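Local coordinates for protein glucosamine-6-phosphate deaminase (Thermotoga maritima, PDB 1J5X) that belongs to the SIS-domain proteins, an alpha/beta family in which parallel sheets are flanked by helices, at residues Ser108-Thr113 with Glu337-Leu342; Glu156-Thr161 with Asp331-Leu336. All coordinates share one frame; numbering follows the deposited sequence.

Interaction 1: residues Ser108-Thr113 with Glu337-Leu342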
loop_
_atom_site.group_PDB
_atom_site.type_symbol
_atom_site.label_atom_id
_atom_site.label_comp_id
_atom_site.label_asym_id
_atom_site.label_seq_id
_atom_site.Cartn_x
_atom_site.Cartn_y
_atom_site.Cartn_z
ATOM N N SER A 108 -2.038 12.690 -2.675
ATOM C CA SER A 108 -0.893 13.095 -3.545
ATOM C C SER A 108 0.179 13.446 -2.503
ATOM O O SER A 108 0.045 14.439 -1.801
ATOM C CB SER A 108 -1.216 14.358 -4.378
ATOM O OG SER A 108 0.040 14.788 -4.992
ATOM N N ARG A 109 1.192 12.614 -2.431
ATOM C CA ARG A 109 2.279 12.800 -1.461
ATOM C C ARG A 109 2.873 14.207 -1.596
ATOM O O ARG A 109 2.946 14.938 -0.611
ATOM C CB ARG A 109 3.349 11.762 -1.718
ATOM C CG ARG A 109 4.583 11.903 -0.792
ATOM C CD ARG A 109 5.545 10.749 -1.000
ATOM N NE ARG A 109 5.939 10.550 -2.400
ATOM C CZ ARG A 109 7.087 9.992 -2.781
ATOM N NH1 ARG A 109 7.962 9.597 -1.871
ATOM N NH2 ARG A 109 7.335 9.765 -4.066
ATOM N N THR A 110 3.281 14.584 -2.820
ATOM C CA THR A 110 3.895 15.933 -3.012
ATOM C C THR A 110 2.827 17.017 -2.994
ATOM O O THR A 110 3.101 18.217 -2.792
ATOM C CB THR A 110 4.682 16.063 -4.370
ATOM O OG1 THR A 110 3.759 15.957 -5.455
ATOM C CG2 THR A 110 5.795 15.004 -4.486
ATOM N N GLY A 111 1.571 16.597 -3.196
ATOM C CA GLY A 111 0.442 17.528 -3.195
ATOM C C GLY A 111 0.300 18.349 -4.489
ATOM O O GLY A 111 -0.552 19.201 -4.592
ATOM N N ASN A 112 1.114 18.051 -5.484
ATOM C CA ASN A 112 1.052 18.846 -6.704
ATOM C C ASN A 112 0.752 18.009 -7.967
ATOM O O ASN A 112 0.799 18.520 -9.098
ATOM C CB ASN A 112 2.372 19.651 -6.848
ATOM C CG ASN A 112 2.459 20.799 -5.839
ATOM O OD1 ASN A 112 1.349 21.466 -5.581
ATOM N ND2 ASN A 112 3.568 21.107 -5.327
ATOM N N THR A 113 0.385 16.743 -7.756
ATOM C CA THR A 113 0.053 15.818 -8.863
ATOM C C THR A 113 -1.110 16.400 -9.668
ATOM O O THR A 113 -2.214 16.584 -9.156
ATOM C CB THR A 113 -0.309 14.423 -8.291
ATOM O OG1 THR A 113 0.755 14.014 -7.426
ATOM C CG2 THR A 113 -0.461 13.399 -9.403
ATOM N N GLU A 337 9.447 10.583 -11.920
ATOM C CA GLU A 337 9.487 11.915 -11.312
ATOM C C GLU A 337 8.685 11.914 -10.007
ATOM O O GLU A 337 7.652 11.247 -9.926
ATOM C CB GLU A 337 8.855 12.937 -12.259
ATOM C CG GLU A 337 9.456 12.991 -13.654
ATOM C CD GLU A 337 8.648 13.897 -14.582
ATOM O OE1 GLU A 337 7.520 13.499 -14.975
ATOM O OE2 GLU A 337 9.129 15.013 -14.908
ATOM N N LYS A 338 9.097 12.660 -8.988
ATOM C CA LYS A 338 8.291 12.636 -7.746
ATOM C C LYS A 338 6.885 13.185 -8.013
ATOM O O LYS A 338 5.864 12.588 -7.625
ATOM C CB LYS A 338 8.964 13.451 -6.640
ATOM C CG LYS A 338 8.998 12.769 -5.256
ATOM C CD LYS A 338 9.088 13.782 -4.109
ATOM C CE LYS A 338 9.290 13.075 -2.750
ATOM N NZ LYS A 338 9.238 13.994 -1.563
ATOM N N THR A 339 6.812 14.332 -8.679
ATOM C CA THR A 339 5.519 14.924 -8.978
ATOM C C THR A 339 5.241 14.714 -10.457
ATOM O O THR A 339 6.022 15.190 -11.314
ATOM C CB THR A 339 5.475 16.429 -8.652
ATOM O OG1 THR A 339 5.675 16.609 -7.254
ATOM C CG2 THR A 339 4.102 17.024 -8.967
ATOM N N VAL A 340 4.162 13.977 -10.769
ATOM C CA VAL A 340 3.776 13.732 -12.163
ATOM C C VAL A 340 2.824 14.871 -12.598
ATOM O O VAL A 340 1.715 15.037 -12.079
ATOM C CB VAL A 340 3.119 12.329 -12.307
ATOM C CG1 VAL A 340 2.620 12.117 -13.718
ATOM C CG2 VAL A 340 4.142 11.239 -11.919
ATOM N N VAL A 341 3.285 15.659 -13.567
ATOM C CA VAL A 341 2.582 16.864 -14.046
ATOM C C VAL A 341 2.271 16.824 -15.531
ATOM O O VAL A 341 3.195 16.679 -16.337
ATOM C CB VAL A 341 3.463 18.121 -13.808
ATOM C CG1 VAL A 341 2.774 19.395 -14.343
ATOM C CG2 VAL A 341 3.780 18.246 -12.312
ATOM N N LEU A 342 0.991 16.983 -15.890
ATOM C CA LEU A 342 0.570 16.939 -17.294
ATOM C C LEU A 342 0.506 18.347 -17.912
ATOM O O LEU A 342 0.498 19.345 -17.128
ATOM C CB LEU A 342 -0.813 16.305 -17.418
ATOM C CG LEU A 342 -0.998 14.911 -16.834
ATOM C CD1 LEU A 342 -2.432 14.513 -17.028
ATOM C CD2 LEU A 342 -0.060 13.920 -17.516
ATOM O OXT LEU A 342 0.423 18.411 -19.169
HETATM O O HOH W 1 5.035 10.949 -5.430
HETATM O O HOH W 2 2.945 12.839 -8.546
#
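In the serine- and threonine-rich loop that leaves strand 102-107 of the five-stranded parallel sheet, Thr110 turns its side chain to Thr339 in the C-terminal tail. Their hydroxyls are hydrogen-bonded, OG1 of Thr110 to OG1 of Thr339 at 2.7 Å. Thr110 holds its OG1 between the backbone N and the carbonyl carbon (chi1 65°), so CG2 lies beside the backbone N; this methyl packs on Lys338, with CG2 of Thr110 3.5 Å from CD of Lys338. The same Thr110 hydroxyl also takes a weak, long bond from Asn112 N. The Thr339 methyl rests on the backbone of Asn112, with CG2 of Thr339 3.6 Å from O of Asn112.

Lys338 runs extended beyond CG and crosses Arg109 at about a right angle, its CE 3.7 Å above the centre of the guanidinium plane. This is packing of a methylene on a flat group between two cationic side chains, for NZ of Lys338 stays 4.6 Å from NH1 of Arg109. Glu155 provides for both ends: its carboxylate forms a salt bridge with Arg109 NH1, and its carbonyl accepts a hydrogen bond from Lys338 NZ. The carboxylate would offset part of the repulsion, and the carbonyl gives the ammonium a polar partner.

Within the SIS-domain loop, Ser108 OG pairs with Thr113 OG1. Thr113 stands at the N-cap position of helix 114-125, though its side chain makes no capping bond; OG1 is used toward Ser108 and water 2. Two waters fill in the polar bridge to the tail. Water 1, in the guanidinium plane, accepts from Arg109 NH2 and donates to Lys338 O; water 2 donates to that same carbonyl and accepts from Val340 N at 2.8 Å. Beyond them, backbone bonding between Val340 and Thr114 ties the tail to the start of the helix.

Interaction 2: residues Glu156-Thr161 with Asp331-Leu336; sequences EAIVMT and DKPPHL
Ile158 touches both Pro333 and Leu336 through one methyl, CG2, which lies 3.8 Å from Leu336 CB and 4.1 Å from Pro333 CG. Both approaches are oblique, and Leu336 adds its CD1 branch to the same methyl. The other branch of Ile158, CG1, sits anti to the carbonyl carbon (chi1 -65°), beside the backbone N, and there it meets both Pro333 CD and the carbonyl O of Asp331, 4.0 Å from the latter. Val159 extends the apolar patch, its CG2 meeting CG of Pro333 at 4.0 Å, so that CG of Pro333 is touched by both Ile158 and Val159, while CD meets Ile158.

No direct hydrogen bond spans the segments; the polar link is a single water. Water 3 accepts from Ile158 N at 2.9 Å and donates to Asp331 O at 2.6 Å, joining the two backbones beside the apolar patch.

What brings Pro333 and Leu336 to a common methyl is the type II beta turn that runs from one to the other. Its two middle residues are Pro334 and His335, the latter with a positive phi (62°). At the start of 331-336 the Asp331 carboxylate is hydrogen-bonded to Thr16 through OD1 and to Ser14 through OD2. Across the contact, the backbone nitrogens of Glu156 and Ala157 bond to the carboxylate of Glu19.

The contact thus lies between helix 15-25, which Ala157 and Asp331 touch, and helix 222-238, where Val159 packs on Glu236 and Met237 and Leu336 on Glu236, while 156-161 is the last part of the loop that leads from strand 147-150 into helix 162-179.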
loop_
_atom_site.group_PDB
_atom_site.type_symbol
_atom_site.label_atom_id
_atom_site.label_comp_id
_atom_site.label_asym_id
_atom_site.label_seq_id
_atom_site.Cartn_x
_atom_site.Cartn_y
_atom_site.Cartn_z
ATOM N N GLU A 156 11.611 11.610 1.111
ATOM C CA GLU A 156 12.364 12.190 -0.016
ATOM C C GLU A 156 12.564 11.384 -1.260
ATOM O O GLU A 156 12.717 11.947 -2.359
ATOM C CB GLU A 156 13.784 12.496 0.462
ATOM C CG GLU A 156 13.857 13.398 1.603
ATOM C CD GLU A 156 13.254 14.652 1.247
ATOM O OE1 GLU A 156 13.359 15.028 0.042
ATOM O OE2 GLU A 156 12.678 15.280 2.144
ATOM N N ALA A 157 12.655 10.082 -1.109
ATOM C CA ALA A 157 12.946 9.265 -2.242
ATOM C C ALA A 157 11.846 9.297 -3.275
ATOM O O ALA A 157 10.690 9.655 -2.944
ATOM C CB ALA A 157 13.212 7.867 -1.785
ATOM N N ILE A 158 12.218 8.938 -4.514
ATOM C CA ILE A 158 11.276 8.851 -5.623
ATOM C C ILE A 158 10.210 7.806 -5.256
ATOM O O ILE A 158 9.020 8.061 -5.387
ATOM C CB ILE A 158 11.956 8.337 -6.960
ATOM C CG1 ILE A 158 12.977 9.347 -7.443
ATOM C CG2 ILE A 158 10.911 8.106 -8.076
ATOM C CD1 ILE A 158 12.554 10.786 -7.137
ATOM N N VAL A 159 10.649 6.625 -4.838
ATOM C CA VAL A 159 9.698 5.572 -4.488
ATOM C C VAL A 159 9.093 5.753 -3.113
ATOM O O VAL A 159 9.789 6.036 -2.121
ATOM C CB VAL A 159 10.384 4.200 -4.590
ATOM C CG1 VAL A 159 9.418 3.069 -4.233
ATOM C CG2 VAL A 159 10.902 4.029 -6.008
HETATM N N MSE A 160 7.762 5.635 -3.052
HETATM C CA MSE A 160 7.076 5.743 -1.774
HETATM C C MSE A 160 7.310 4.477 -0.987
HETATM O O MSE A 160 7.187 3.372 -1.515
HETATM C CB MSE A 160 5.566 5.953 -1.996
HETATM C CG MSE A 160 5.253 7.395 -2.215
HETATM SE SE MSE A 160 3.337 7.660 -2.703
HETATM C CE MSE A 160 2.662 6.563 -1.240
ATOM N N THR A 161 7.635 4.640 0.309
ATOM C CA THR A 161 7.894 3.501 1.148
ATOM C C THR A 161 7.096 3.708 2.431
ATOM O O THR A 161 5.909 3.311 2.514
ATOM C CB THR A 161 9.473 3.315 1.457
ATOM O OG1 THR A 161 10.038 4.535 1.974
ATOM C CG2 THR A 161 10.200 2.920 0.176
ATOM N N ASP A 331 17.270 4.094 -5.796
ATOM C CA ASP A 331 16.915 5.512 -5.647
ATOM C C ASP A 331 16.830 6.256 -7.022
ATOM O O ASP A 331 16.419 7.391 -7.066
ATOM C CB ASP A 331 17.933 6.278 -4.812
ATOM C CG ASP A 331 18.058 5.760 -3.385
ATOM O OD1 ASP A 331 17.368 6.317 -2.492
ATOM O OD2 ASP A 331 18.856 4.804 -3.190
ATOM N N LYS A 332 17.205 5.594 -8.113
ATOM C CA LYS A 332 17.182 6.238 -9.450
ATOM C C LYS A 332 16.420 5.405 -10.451
ATOM O O LYS A 332 16.989 4.930 -11.449
ATOM C CB LYS A 332 18.610 6.380 -9.986
ATOM C CG LYS A 332 19.588 6.979 -9.007
ATOM C CD LYS A 332 19.239 8.427 -8.742
ATOM C CE LYS A 332 20.441 9.212 -8.201
ATOM N NZ LYS A 332 20.100 10.680 -8.136
ATOM N N PRO A 333 15.122 5.208 -10.217
ATOM C CA PRO A 333 14.398 4.397 -11.197
ATOM C C PRO A 333 14.384 5.158 -12.542
ATOM O O PRO A 333 14.198 6.364 -12.554
ATOM C CB PRO A 333 12.974 4.305 -10.612
ATOM C CG PRO A 333 13.085 4.875 -9.222
ATOM C CD PRO A 333 14.217 5.865 -9.264
ATOM N N PRO A 334 14.581 4.464 -13.657
ATOM C CA PRO A 334 14.563 5.156 -14.953
ATOM C C PRO A 334 13.228 5.872 -15.150
ATOM O O PRO A 334 12.194 5.352 -14.739
ATOM C CB PRO A 334 14.640 4.030 -15.968
ATOM C CG PRO A 334 15.009 2.828 -15.236
ATOM C CD PRO A 334 14.540 3.009 -13.836
ATOM N N HIS A 335 13.267 7.031 -15.801
ATOM C CA HIS A 335 12.084 7.843 -16.184
ATOM C C HIS A 335 11.110 8.435 -15.173
ATOM O O HIS A 335 10.248 9.242 -15.559
ATOM C CB HIS A 335 11.212 7.074 -17.177
ATOM C CG HIS A 335 11.925 6.005 -17.944
ATOM N ND1 HIS A 335 13.061 6.250 -18.694
ATOM C CD2 HIS A 335 11.628 4.692 -18.122
ATOM C CE1 HIS A 335 13.429 5.129 -19.300
ATOM N NE2 HIS A 335 12.576 4.169 -18.969
ATOM N N LEU A 336 11.204 8.037 -13.908
ATOM C CA LEU A 336 10.276 8.535 -12.891
ATOM C C LEU A 336 10.536 9.904 -12.305
ATOM O O LEU A 336 11.683 10.293 -12.127
ATOM C CB LEU A 336 10.210 7.560 -11.724
ATOM C CG LEU A 336 9.822 6.119 -12.096
ATOM C CD1 LEU A 336 9.497 5.375 -10.811
ATOM C CD2 LEU A 336 8.646 6.092 -13.052
HETATM O O HOH W 3 15.042 8.572 -5.138
#

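Overall arrangement
Interactions 1 and 2 lie on the same side of the chain's centre, with their own centres 12 Å apart. In chain order the segments run 108-113, 156-161, 331-336, 337-342, so one continuous stretch after helix 313-326 supplies the second half of both. The first halves are loops of the five-stranded parallel sheet, following strands 102-107 and 147-150 within the SIS domain. These loops also meet directly: Arg109 NH2 lies 2.7 Å from Ile158 O and Arg109 NH1 lies 2.9 Å from Ala157 O, both probable hydrogen bonds. The C-terminal stretch therefore passes across two mutually bonded loops, with interaction 2 also bordering helix 222-238 of the four-stranded unit.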